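Local coordinates for protein activated BY transcription factor SSRB (Salmonella enterica, PDB 2WNW) that is a glycosyl hydrolase family 30 protein that pairs a TIM-barrel domain with a beta-sandwich domain, at residues 58-61 / 67-70; 73-78 / 349-354; 304-309 / 362-367; 326-331 / 368-373. All coordinates share one frame; numbering follows the deposited sequence.

Interaction 1 of 4, residues 58-61 / 67-70; sequences VVFN and TKAQ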
loop_
_atom_site.group_PDB
_atom_site.type_symbol
_atom_site.label_atom_id
_atom_site.label_comp_id
_atom_site.label_asym_id
_atom_site.label_seq_id
_atom_site.Cartn_x
_atom_site.Cartn_y
_atom_site.Cartn_z
ATOM N N VAL A 58 -15.560 33.983 -12.599
ATOM C CA VAL A 58 -15.343 35.092 -13.523
ATOM C C VAL A 58 -15.090 34.559 -14.933
ATOM O O VAL A 58 -15.567 35.127 -15.917
ATOM C CB VAL A 58 -14.152 35.968 -13.056
ATOM C CG1 VAL A 58 -13.702 36.897 -14.175
ATOM C CG2 VAL A 58 -14.572 36.787 -11.835
ATOM N N VAL A 59 -14.348 33.462 -15.028
ATOM C CA VAL A 59 -14.067 32.858 -16.326
ATOM C C VAL A 59 -15.365 32.301 -16.901
ATOM O O VAL A 59 -15.649 32.459 -18.091
ATOM C CB VAL A 59 -13.026 31.726 -16.195
ATOM C CG1 VAL A 59 -12.852 31.003 -17.528
ATOM C CG2 VAL A 59 -11.699 32.312 -15.735
ATOM N N PHE A 60 -16.157 31.659 -16.048
ATOM C CA PHE A 60 -17.434 31.094 -16.470
ATOM C C PHE A 60 -18.357 32.197 -16.994
ATOM O O PHE A 60 -18.995 32.046 -18.036
ATOM C CB PHE A 60 -18.123 30.397 -15.297
ATOM C CG PHE A 60 -19.538 29.972 -15.591
ATOM C CD1 PHE A 60 -19.794 28.890 -16.424
ATOM C CD2 PHE A 60 -20.614 30.662 -15.040
ATOM C CE1 PHE A 60 -21.101 28.497 -16.706
ATOM C CE2 PHE A 60 -21.930 30.278 -15.316
ATOM C CZ PHE A 60 -22.172 29.194 -16.149
ATOM N N ASN A 61 -18.434 33.299 -16.256
ATOM C CA ASN A 61 -19.285 34.415 -16.649
ATOM C C ASN A 61 -18.878 35.004 -18.004
ATOM O O ASN A 61 -19.707 35.583 -18.702
ATOM C CB ASN A 61 -19.249 35.523 -15.589
ATOM C CG ASN A 61 -19.942 35.130 -14.291
ATOM O OD1 ASN A 61 -20.692 34.153 -14.235
ATOM N ND2 ASN A 61 -19.708 35.911 -13.242
ATOM N N THR A 67 -21.297 28.178 -24.836
ATOM C CA THR A 67 -20.196 27.555 -24.118
ATOM C C THR A 67 -20.559 27.246 -22.667
ATOM O O THR A 67 -20.175 26.199 -22.142
ATOM C CB THR A 67 -18.935 28.443 -24.162
ATOM O OG1 THR A 67 -18.511 28.595 -25.525
ATOM C CG2 THR A 67 -17.807 27.811 -23.358
ATOM N N LYS A 68 -21.295 28.146 -22.016
ATOM C CA LYS A 68 -21.698 27.918 -20.629
ATOM C C LYS A 68 -22.449 26.594 -20.523
ATOM O O LYS A 68 -22.213 25.805 -19.609
ATOM C CB LYS A 68 -22.602 29.048 -20.118
ATOM C CG LYS A 68 -21.915 30.389 -19.916
ATOM C CD LYS A 68 -22.865 31.388 -19.264
ATOM C CE LYS A 68 -22.202 32.740 -19.047
ATOM N NZ LYS A 68 -23.118 33.715 -18.389
ATOM N N ALA A 69 -23.358 26.360 -21.464
ATOM C CA ALA A 69 -24.152 25.135 -21.482
ATOM C C ALA A 69 -23.268 23.903 -21.666
ATOM O O ALA A 69 -23.429 22.906 -20.962
ATOM C CB ALA A 69 -25.194 25.206 -22.602
ATOM N N GLN A 70 -22.345 23.970 -22.623
ATOM C CA GLN A 70 -21.436 22.856 -22.881
ATOM C C GLN A 70 -20.580 22.573 -21.646
ATOM O O GLN A 70 -20.414 21.419 -21.240
ATOM C CB GLN A 70 -20.523 23.177 -24.072
ATOM C CG GLN A 70 -19.291 22.276 -24.161
ATOM C CD GLN A 70 -18.351 22.656 -25.290
ATOM O OE1 GLN A 70 -18.034 23.830 -25.482
ATOM N NE2 GLN A 70 -17.887 21.658 -26.035
HETATM O O HOH W 1 -23.088 34.069 -15.540
#

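Interaction 2 of 4, residues 73-78 / 349-354; sequences SLYFSA and EAPIQY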
loop_
_atom_site.group_PDB
_atom_site.type_symbol
_atom_site.label_atom_id
_atom_site.label_comp_id
_atom_site.label_asym_id
_atom_site.label_seq_id
_atom_site.Cartn_x
_atom_site.Cartn_y
_atom_site.Cartn_z
ATOM N N SER A 73 -22.636 20.902 -18.809
ATOM C CA SER A 73 -23.023 19.528 -19.128
ATOM C C SER A 73 -21.837 18.577 -18.985
ATOM O O SER A 73 -21.972 17.462 -18.484
ATOM C CB SER A 73 -23.558 19.442 -20.560
ATOM O OG SER A 73 -24.714 20.243 -20.721
ATOM N N LEU A 74 -20.675 19.032 -19.439
ATOM C CA LEU A 74 -19.454 18.234 -19.380
ATOM C C LEU A 74 -19.104 17.815 -17.959
ATOM O O LEU A 74 -18.671 16.691 -17.718
ATOM C CB LEU A 74 -18.290 19.039 -19.964
ATOM C CG LEU A 74 -17.681 18.677 -21.323
ATOM C CD1 LEU A 74 -18.562 17.724 -22.105
ATOM C CD2 LEU A 74 -17.439 19.965 -22.084
ATOM N N TYR A 75 -19.295 18.732 -17.022
ATOM C CA TYR A 75 -18.965 18.484 -15.628
ATOM C C TYR A 75 -20.099 17.957 -14.759
ATOM O O TYR A 75 -19.889 17.067 -13.935
ATOM C CB TYR A 75 -18.443 19.775 -15.000
ATOM C CG TYR A 75 -16.940 19.945 -14.986
ATOM C CD1 TYR A 75 -16.367 21.201 -15.203
ATOM C CD2 TYR A 75 -16.093 18.880 -14.665
ATOM C CE1 TYR A 75 -14.998 21.400 -15.091
ATOM C CE2 TYR A 75 -14.709 19.070 -14.548
ATOM C CZ TYR A 75 -14.174 20.336 -14.759
ATOM O OH TYR A 75 -12.824 20.558 -14.602
ATOM N N PHE A 76 -21.301 18.491 -14.949
ATOM C CA PHE A 76 -22.411 18.104 -14.092
ATOM C C PHE A 76 -23.544 17.263 -14.659
ATOM O O PHE A 76 -24.474 16.911 -13.935
ATOM C CB PHE A 76 -22.951 19.367 -13.431
ATOM C CG PHE A 76 -21.873 20.210 -12.818
ATOM C CD1 PHE A 76 -21.360 21.312 -13.494
ATOM C CD2 PHE A 76 -21.309 19.850 -11.598
ATOM C CE1 PHE A 76 -20.297 22.039 -12.966
ATOM C CE2 PHE A 76 -20.243 20.572 -11.063
ATOM C CZ PHE A 76 -19.737 21.666 -11.747
ATOM N N SER A 77 -23.468 16.932 -15.941
ATOM C CA SER A 77 -24.491 16.092 -16.552
ATOM C C SER A 77 -24.299 14.674 -16.034
ATOM O O SER A 77 -23.168 14.207 -15.892
ATOM C CB SER A 77 -24.353 16.096 -18.077
ATOM O OG SER A 77 -25.090 15.031 -18.653
ATOM N N ALA A 78 -25.403 13.993 -15.746
ATOM C CA ALA A 78 -25.346 12.626 -15.251
ATOM C C ALA A 78 -24.773 11.697 -16.318
ATOM O O ALA A 78 -24.309 10.597 -16.013
ATOM C CB ALA A 78 -26.739 12.163 -14.848
ATOM N N GLU A 349 -2.898 24.931 -13.648
ATOM C CA GLU A 349 -3.724 24.330 -14.685
ATOM C C GLU A 349 -5.038 23.893 -14.030
ATOM O O GLU A 349 -5.096 23.697 -12.815
ATOM C CB GLU A 349 -3.020 23.107 -15.282
ATOM C CG GLU A 349 -3.697 22.539 -16.516
ATOM C CD GLU A 349 -3.047 21.255 -16.998
ATOM O OE1 GLU A 349 -3.299 20.190 -16.395
ATOM O OE2 GLU A 349 -2.271 21.316 -17.977
ATOM N N ALA A 350 -6.092 23.778 -14.833
ATOM C CA ALA A 350 -7.395 23.306 -14.366
ATOM C C ALA A 350 -7.794 22.301 -15.443
ATOM O O ALA A 350 -7.413 22.459 -16.607
ATOM C CB ALA A 350 -8.406 24.456 -14.293
ATOM N N PRO A 351 -8.548 21.251 -15.081
ATOM C CA PRO A 351 -8.944 20.255 -16.085
ATOM C C PRO A 351 -9.582 20.851 -17.331
ATOM O O PRO A 351 -9.469 20.292 -18.421
ATOM C CB PRO A 351 -9.884 19.336 -15.307
ATOM C CG PRO A 351 -9.275 19.366 -13.925
ATOM C CD PRO A 351 -9.003 20.851 -13.737
ATOM N N ILE A 352 -10.267 21.977 -17.164
ATOM C CA ILE A 352 -10.873 22.658 -18.298
ATOM C C ILE A 352 -10.433 24.110 -18.254
ATOM O O ILE A 352 -10.468 24.752 -17.202
ATOM C CB ILE A 352 -12.422 22.592 -18.276
ATOM C CG1 ILE A 352 -12.882 21.148 -18.472
ATOM C CG2 ILE A 352 -12.998 23.469 -19.393
ATOM C CD1 ILE A 352 -14.389 20.990 -18.594
ATOM N N GLN A 353 -9.981 24.615 -19.395
ATOM C CA GLN A 353 -9.554 25.999 -19.487
ATOM C C GLN A 353 -10.310 26.659 -20.627
ATOM O O GLN A 353 -10.698 26.000 -21.594
ATOM C CB GLN A 353 -8.037 26.078 -19.679
ATOM C CG GLN A 353 -7.282 25.778 -18.384
ATOM C CD GLN A 353 -5.778 25.790 -18.549
ATOM O OE1 GLN A 353 -5.187 24.830 -19.047
ATOM N NE2 GLN A 353 -5.148 26.886 -18.140
ATOM N N TYR A 354 -10.532 27.961 -20.503
ATOM C CA TYR A 354 -11.299 28.686 -21.502
ATOM C C TYR A 354 -10.635 29.947 -22.044
ATOM O O TYR A 354 -10.098 30.763 -21.295
ATOM C CB TYR A 354 -12.675 29.022 -20.914
ATOM C CG TYR A 354 -13.542 29.882 -21.798
ATOM C CD1 TYR A 354 -13.722 31.235 -21.523
ATOM C CD2 TYR A 354 -14.192 29.341 -22.909
ATOM C CE1 TYR A 354 -14.529 32.033 -22.327
ATOM C CE2 TYR A 354 -15.002 30.132 -23.723
ATOM C CZ TYR A 354 -15.165 31.473 -23.424
ATOM O OH TYR A 354 -15.967 32.259 -24.218
#

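Interaction 3 of 4, residues 304-309 / 362-367; sequences GSQIRH and RRNHSW. With PO4 (phosphate ion), chain D.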
loop_
_atom_site.group_PDB
_atom_site.type_symbol
_atom_site.label_atom_id
_atom_site.label_comp_id
_atom_site.label_asym_id
_atom_site.label_seq_id
_atom_site.Cartn_x
_atom_site.Cartn_y
_atom_site.Cartn_z
ATOM N N GLY A 304 6.302 16.746 -22.338
ATOM C CA GLY A 304 5.722 15.779 -21.422
ATOM C C GLY A 304 4.780 16.296 -20.349
ATOM O O GLY A 304 4.312 15.515 -19.526
ATOM N N SER A 305 4.481 17.591 -20.353
ATOM C CA SER A 305 3.601 18.153 -19.328
ATOM C C SER A 305 2.241 17.469 -19.180
ATOM O O SER A 305 1.851 17.104 -18.070
ATOM C CB SER A 305 3.402 19.655 -19.559
ATOM O OG SER A 305 2.889 19.919 -20.850
ATOM N N GLN A 306 1.510 17.288 -20.277
ATOM C CA GLN A 306 0.203 16.651 -20.176
ATOM C C GLN A 306 0.264 15.233 -19.612
ATOM O O GLN A 306 -0.581 14.852 -18.798
ATOM C CB GLN A 306 -0.507 16.651 -21.531
ATOM C CG GLN A 306 -1.033 18.026 -21.931
ATOM C CD GLN A 306 -1.870 18.663 -20.828
ATOM O OE1 GLN A 306 -1.533 19.734 -20.312
ATOM N NE2 GLN A 306 -2.958 18.001 -20.456
ATOM N N ILE A 307 1.257 14.455 -20.035
ATOM C CA ILE A 307 1.396 13.092 -19.538
ATOM C C ILE A 307 1.726 13.101 -18.048
ATOM O O ILE A 307 1.213 12.270 -17.294
ATOM C CB ILE A 307 2.495 12.313 -20.311
ATOM C CG1 ILE A 307 1.921 11.791 -21.630
ATOM C CG2 ILE A 307 3.020 11.155 -19.470
ATOM C CD1 ILE A 307 0.797 10.763 -21.458
ATOM N N ARG A 308 2.577 14.036 -17.624
ATOM C CA ARG A 308 2.940 14.133 -16.211
ATOM C C ARG A 308 1.725 14.494 -15.362
ATOM O O ARG A 308 1.564 13.986 -14.254
ATOM C CB ARG A 308 4.023 15.195 -15.979
ATOM C CG ARG A 308 5.421 14.838 -16.492
ATOM C CD ARG A 308 6.470 15.659 -15.748
ATOM N NE ARG A 308 6.184 17.091 -15.808
ATOM C CZ ARG A 308 6.448 17.856 -16.860
ATOM N NH1 ARG A 308 7.010 17.324 -17.933
ATOM N NH2 ARG A 308 6.146 19.145 -16.854
ATOM N N HIS A 309 0.884 15.386 -15.877
ATOM C CA HIS A 309 -0.314 15.808 -15.155
ATOM C C HIS A 309 -1.299 14.648 -15.060
ATOM O O HIS A 309 -1.962 14.455 -14.039
ATOM C CB HIS A 309 -0.947 17.007 -15.860
ATOM C CG HIS A 309 -0.065 18.218 -15.887
ATOM N ND1 HIS A 309 -0.412 19.379 -16.543
ATOM C CD2 HIS A 309 1.157 18.443 -15.346
ATOM C CE1 HIS A 309 0.559 20.267 -16.407
ATOM N NE2 HIS A 309 1.522 19.723 -15.685
ATOM N N ARG A 362 -11.205 24.134 -23.646
ATOM C CA ARG A 362 -10.160 23.118 -23.780
ATOM C C ARG A 362 -10.127 22.140 -22.603
ATOM O O ARG A 362 -10.127 22.553 -21.442
ATOM C CB ARG A 362 -8.801 23.810 -23.904
ATOM C CG ARG A 362 -7.593 22.911 -23.734
ATOM C CD ARG A 362 -6.499 23.647 -22.969
ATOM N NE ARG A 362 -6.216 24.960 -23.545
ATOM C CZ ARG A 362 -5.516 25.912 -22.934
ATOM N NH1 ARG A 362 -5.024 25.704 -21.721
ATOM N NH2 ARG A 362 -5.305 27.074 -23.538
ATOM N N ARG A 363 -10.095 20.846 -22.912
ATOM C CA ARG A 363 -10.041 19.812 -21.882
ATOM C C ARG A 363 -8.647 19.199 -21.815
ATOM O O ARG A 363 -8.176 18.596 -22.784
ATOM C CB ARG A 363 -11.066 18.712 -22.172
ATOM C CG ARG A 363 -12.490 19.072 -21.790
ATOM C CD ARG A 363 -13.457 17.989 -22.214
ATOM N NE ARG A 363 -13.575 17.920 -23.666
ATOM C CZ ARG A 363 -14.257 16.983 -24.315
ATOM N NH1 ARG A 363 -14.886 16.031 -23.639
ATOM N NH2 ARG A 363 -14.311 16.999 -25.642
ATOM N N ASN A 364 -7.990 19.354 -20.670
ATOM C CA ASN A 364 -6.650 18.811 -20.482
ATOM C C ASN A 364 -6.701 17.327 -20.129
ATOM O O ASN A 364 -7.768 16.792 -19.829
ATOM C CB ASN A 364 -5.922 19.597 -19.389
ATOM C CG ASN A 364 -5.610 21.019 -19.817
ATOM O OD1 ASN A 364 -4.983 21.235 -20.854
ATOM N ND2 ASN A 364 -6.049 21.996 -19.026
ATOM N N HIS A 365 -5.548 16.662 -20.167
ATOM C CA HIS A 365 -5.486 15.236 -19.853
ATOM C C HIS A 365 -6.127 14.919 -18.502
ATOM O O HIS A 365 -6.800 13.898 -18.349
ATOM C CB HIS A 365 -4.029 14.747 -19.847
ATOM C CG HIS A 365 -3.469 14.472 -21.212
ATOM N ND1 HIS A 365 -3.801 15.220 -22.322
ATOM C CD2 HIS A 365 -2.566 13.555 -21.635
ATOM C CE1 HIS A 365 -3.126 14.777 -23.368
ATOM N NE2 HIS A 365 -2.369 13.768 -22.979
ATOM N N SER A 366 -5.912 15.790 -17.524
ATOM C CA SER A 366 -6.460 15.583 -16.186
ATOM C C SER A 366 -7.978 15.406 -16.185
ATOM O O SER A 366 -8.511 14.638 -15.389
ATOM C CB SER A 366 -6.071 16.748 -15.273
ATOM O OG SER A 366 -6.556 17.973 -15.790
ATOM N N TRP A 367 -8.676 16.101 -17.077
ATOM C CA TRP A 367 -10.131 15.978 -17.140
ATOM C C TRP A 367 -10.510 14.527 -17.445
ATOM O O TRP A 367 -11.412 13.974 -16.820
ATOM C CB TRP A 367 -10.711 16.899 -18.222
ATOM C CG TRP A 367 -12.219 16.977 -18.202
ATOM C CD1 TRP A 367 -12.989 17.762 -17.391
ATOM C CD2 TRP A 367 -13.131 16.221 -19.012
ATOM N NE1 TRP A 367 -14.327 17.544 -17.646
ATOM C CE2 TRP A 367 -14.442 16.602 -18.635
ATOM C CE3 TRP A 367 -12.971 15.258 -20.019
ATOM C CZ2 TRP A 367 -15.586 16.051 -19.230
ATOM C CZ3 TRP A 367 -14.107 14.710 -20.611
ATOM C CH2 TRP A 367 -15.398 15.110 -20.212
HETATM P P PO4 D . 9.365 16.307 -20.511
HETATM O O1 PO4 D . 9.344 17.429 -21.461
HETATM O O2 PO4 D . 9.304 15.030 -21.246
HETATM O O3 PO4 D . 10.604 16.365 -19.698
HETATM O O4 PO4 D . 8.206 16.407 -19.634
#

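Interaction 4 of 4, residues 326-331 / 368-373; sequences SGFIDW and YGIGHF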
loop_
_atom_site.group_PDB
_atom_site.type_symbol
_atom_site.label_atom_id
_atom_site.label_comp_id
_atom_site.label_asym_id
_atom_site.label_seq_id
_atom_site.Cartn_x
_atom_site.Cartn_y
_atom_site.Cartn_z
ATOM N N SER A 326 -12.253 8.914 1.495
ATOM C CA SER A 326 -13.715 8.970 1.410
ATOM C C SER A 326 -14.281 9.825 0.275
ATOM O O SER A 326 -15.494 9.868 0.080
ATOM C CB SER A 326 -14.294 9.476 2.736
ATOM O OG SER A 326 -13.900 10.818 2.988
ATOM N N GLY A 327 -13.420 10.515 -0.465
ATOM C CA GLY A 327 -13.919 11.350 -1.544
ATOM C C GLY A 327 -12.831 12.149 -2.225
ATOM O O GLY A 327 -11.741 12.313 -1.676
ATOM N N PHE A 328 -13.139 12.659 -3.416
ATOM C CA PHE A 328 -12.186 13.426 -4.208
ATOM C C PHE A 328 -12.731 14.773 -4.666
ATOM O O PHE A 328 -13.795 14.848 -5.287
ATOM C CB PHE A 328 -11.775 12.608 -5.442
ATOM C CG PHE A 328 -11.017 13.396 -6.488
ATOM C CD1 PHE A 328 -9.632 13.525 -6.418
ATOM C CD2 PHE A 328 -11.692 14.005 -7.545
ATOM C CE1 PHE A 328 -8.927 14.244 -7.386
ATOM C CE2 PHE A 328 -10.998 14.731 -8.522
ATOM C CZ PHE A 328 -9.609 14.849 -8.440
ATOM N N ILE A 329 -11.996 15.834 -4.354
ATOM C CA ILE A 329 -12.373 17.167 -4.791
ATOM C C ILE A 329 -11.149 17.849 -5.389
ATOM O O ILE A 329 -10.163 18.121 -4.696
ATOM C CB ILE A 329 -12.906 18.050 -3.649
ATOM C CG1 ILE A 329 -14.033 17.328 -2.901
ATOM C CG2 ILE A 329 -13.457 19.352 -4.239
ATOM C CD1 ILE A 329 -14.616 18.134 -1.750
ATOM N N ASP A 330 -11.226 18.104 -6.689
ATOM C CA ASP A 330 -10.168 18.771 -7.435
ATOM C C ASP A 330 -10.205 20.252 -7.054
ATOM O O ASP A 330 -11.161 20.710 -6.427
ATOM C CB ASP A 330 -10.437 18.588 -8.933
ATOM C CG ASP A 330 -9.408 19.268 -9.819
ATOM O OD1 ASP A 330 -8.216 19.332 -9.442
ATOM O OD2 ASP A 330 -9.796 19.723 -10.915
ATOM N N TRP A 331 -9.163 20.992 -7.412
ATOM C CA TRP A 331 -9.116 22.423 -7.120
ATOM C C TRP A 331 -9.960 23.090 -8.215
ATOM O O TRP A 331 -10.951 22.503 -8.661
ATOM C CB TRP A 331 -7.657 22.899 -7.147
ATOM C CG TRP A 331 -7.364 24.298 -6.622
ATOM C CD1 TRP A 331 -6.220 25.012 -6.844
ATOM C CD2 TRP A 331 -8.195 25.128 -5.785
ATOM N NE1 TRP A 331 -6.284 26.228 -6.207
ATOM C CE2 TRP A 331 -7.482 26.328 -5.550
ATOM C CE3 TRP A 331 -9.468 24.977 -5.213
ATOM C CZ2 TRP A 331 -7.999 27.374 -4.768
ATOM C CZ3 TRP A 331 -9.986 26.020 -4.434
ATOM C CH2 TRP A 331 -9.249 27.203 -4.222
ATOM N N TYR A 368 -9.815 13.911 -18.399
ATOM C CA TYR A 368 -10.100 12.522 -18.758
ATOM C C TYR A 368 -9.644 11.568 -17.660
ATOM O O TYR A 368 -10.277 10.542 -17.425
ATOM C CB TYR A 368 -9.428 12.147 -20.083
ATOM C CG TYR A 368 -9.871 13.009 -21.240
ATOM C CD1 TYR A 368 -9.127 14.121 -21.631
ATOM C CD2 TYR A 368 -11.061 12.738 -21.916
ATOM C CE1 TYR A 368 -9.557 14.946 -22.665
ATOM C CE2 TYR A 368 -11.502 13.559 -22.952
ATOM C CZ TYR A 368 -10.747 14.660 -23.318
ATOM O OH TYR A 368 -11.189 15.487 -24.325
ATOM N N GLY A 369 -8.548 11.916 -16.987
ATOM C CA GLY A 369 -8.049 11.084 -15.906
ATOM C C GLY A 369 -9.071 11.005 -14.787
ATOM O O GLY A 369 -9.378 9.925 -14.288
ATOM N N ILE A 370 -9.595 12.156 -14.380
ATOM C CA ILE A 370 -10.604 12.198 -13.327
ATOM C C ILE A 370 -11.820 11.408 -13.810
ATOM O O ILE A 370 -12.468 10.708 -13.037
ATOM C CB ILE A 370 -11.023 13.653 -13.031
ATOM C CG1 ILE A 370 -9.832 14.424 -12.449
ATOM C CG2 ILE A 370 -12.201 13.682 -12.071
ATOM C CD1 ILE A 370 -10.089 15.912 -12.290
ATOM N N GLY A 371 -12.101 11.518 -15.105
ATOM C CA GLY A 371 -13.236 10.831 -15.698
ATOM C C GLY A 371 -13.263 9.322 -15.534
ATOM O O GLY A 371 -14.340 8.734 -15.426
ATOM N N HIS A 372 -12.097 8.683 -15.528
ATOM C CA HIS A 372 -12.054 7.235 -15.364
ATOM C C HIS A 372 -12.693 6.832 -14.042
ATOM O O HIS A 372 -13.093 5.678 -13.866
ATOM C CB HIS A 372 -10.611 6.723 -15.459
ATOM C CG HIS A 372 -10.189 6.396 -16.857
ATOM N ND1 HIS A 372 -10.516 5.205 -17.473
ATOM C CD2 HIS A 372 -9.539 7.134 -17.789
ATOM C CE1 HIS A 372 -10.088 5.225 -18.723
ATOM N NE2 HIS A 372 -9.493 6.384 -18.941
ATOM N N PHE A 373 -12.788 7.792 -13.123
ATOM C CA PHE A 373 -13.406 7.571 -11.817
ATOM C C PHE A 373 -14.835 8.128 -11.723
ATOM O O PHE A 373 -15.809 7.385 -11.591
ATOM C CB PHE A 373 -12.615 8.251 -10.694
ATOM C CG PHE A 373 -11.391 7.508 -10.247
ATOM C CD1 PHE A 373 -10.181 7.672 -10.908
ATOM C CD2 PHE A 373 -11.439 6.673 -9.133
ATOM C CE1 PHE A 373 -9.029 7.017 -10.464
ATOM C CE2 PHE A 373 -10.293 6.014 -8.682
ATOM C CZ PHE A 373 -9.088 6.189 -9.349
#

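Interaction 1 of 4, residues 58-61 / 67-70
K68 lies across one face of the F60 ring, the two side chains crossing at about a right angle. F60 holds CG anti to its own amide nitrogen (chi1 171°), and although its CB does not point directly at helix 65-76, the far rim of the ring reaches it: CE1 of F60 stands 3.8 Å from CB of K68. The lysine is extended from CG to NZ, each torsion beyond chi1 within a few degrees of 180°, and this straightness carries the methylenes past the ring one after another. CG of K68 lies 4.3 Å from the centroid of the F60 ring and 29° off its normal, an off-centre CH-pi contact. Farther along, CE of K68 comes to 3.4 Å from the backbone O of F60, close to the C-terminal end of helix 54-61, where carbonyls would be expected to suit a positive charge. The ammonium group does not bond directly across the contact; one water accepts from NZ of K68 at 2.9 Å and donates to OD1 of N61 at 2.7 Å. ND2 of N61 bonds the backbone O of A121, while a long, weak ion pair links K68 to E65. L126 and L334 also touch F60. The contact joins two consecutive helices, 54-61 and 65-76, linked by a short loop between the first and second strands of the TIM barrel.

Interaction 2 of 4, residues 73-78 / 349-354
Y75, near the end of helix 65-76, meets P351 and I352 where the chain enters strand 352-355, so the contact ties a helix of the TIM barrel to the small three-stranded sheet formed by 332-336, 352-355 and 360-363. The CH-pi component comes from I352, whose CB points toward the helix. With CG1 anti to the carbonyl carbon (chi1 -66°) and the chain then extended, CD1 of I352 sits over one face of the Y75 ring, 4.0 Å from its centroid and 27° off the normal. It leans toward the rim, where CE1 of Y75 is 3.6 Å from CD1 of I352. Aromatic neighbours add to this packing: Y83 stacks with Y75, and the rings of F71 and W367 meet it at steep angles. Polar bonding is directed elsewhere, since the phenol of Y75 is hydrogen-bonded to the backbone O of L333 in the neighbouring strand 332-336, which fixes the hydroxyl end of this buried ring. The remaining component is van der Waals contact at the ring edge. P351 crosses the tyrosine at about a right angle and comes near the ring plane, its CB 4.4 Å from CZ of Y75 and 3.3 Å from OH of Y75.

Interaction 3 of 4, residues 304-309 / 362-367
Q306, in the first turn of helix 305-322, packs against H365, near the N-terminal end of helix 365-374, joining two helices of the TIM-barrel domain near their N-terminal ends. The tight part is the imidazole face. CB of Q306 stands almost exactly over the middle of the H365 ring, 3.5 Å from the centroid and 1° off the normal, a textbook CH-pi geometry. The glutamine bends at chi2 (-51°), turning its amide toward N364, with amide and ring planes 77° apart. F15 meets H365 edge-to-face, and the N364 amide nitrogen is bonded by A350 O and Q353 OE1, so the loop between strand 360-363 and helix 365-374 is firmly placed. The contact thins toward I307, whose CB points away from the second segment; CD1 of I307 approaches CD2 of H365 only to 4.4 Å. Beyond it, partly exposed G304, just ahead of helix 305-322, meets a phosphate ion, probably from the crystallisation liquor. R308 forms salt bridges to D302 and E300, but its fit to the phosphate is doubtful. A weak hydrogen bond marks this looser side: N of G304 donates to O1 of the phosphate at 3.2 Å, with an N-H...O angle of 163°.

Interaction 4 of 4, residues 326-331 / 368-373
Strand 327-330 and helix 365-374 face each other without any backbone bond, the closest alpha carbons being those of D330 and I370, 8.8 Å apart. Side chains fill that separation. I370 points toward the strand and meets F328, which points back at the helix; the two cross at about a right angle. A chi1 of 168° places the F328 ring beside its carbonyl carbon, with CE2 and CZ against the isoleucine. There CE2 of F328 lies 3.9 Å from CG2 of I370, while CZ of F328 lies 4.0 Å from CD1 of I370. Both branches of I370 therefore touch the same corner, and the approach to the ring is oblique. The isoleucine chain is extended at chi2 (173°), so CD1 also passes beside the carboxylate of D330, 4.1 Å from its OD2. The other carboxylate oxygen, OD1, is hydrogen-bonded to OH of Y313 on helix 305-322, and Y313 also touches I370. Around the phenylalanine, M317 of the same helix and F48 and F292 of the neighbouring barrel strands complete a hydrophobic layer between the eighth barrel strand and its surrounding helices. Chemically, the contact implies cohesion by apolar contact, with no hydrogen bond crossing it; the carboxylate of D330 is buried, and its bond to Y313 probably helps to offset the cost of that burial.

All four contacts fall within the TIM-barrel domain. Interaction 1 closes before the others open, whereas interactions 2, 3 and 4 interleave, their segments alternating along the chain. Helix 65-76 serves both interactions 1 and 2, with centres about 10 Å apart; helix 365-374 is shared by interaction 3 and interaction 4, with centres about 14 Å apart. Interactions 2 and 3 are joined through neighbouring strands 352-355 and 360-363 of the small sheet, with Q353 O 2.8 Å from R362 N in a probable hydrogen bond. P351 also packs on I370, linking interactions 2 and 4. Interaction 2 brings an early helix against late segments, and interaction 4 includes strand 327-330, which closes the barrel beside strand 48-51.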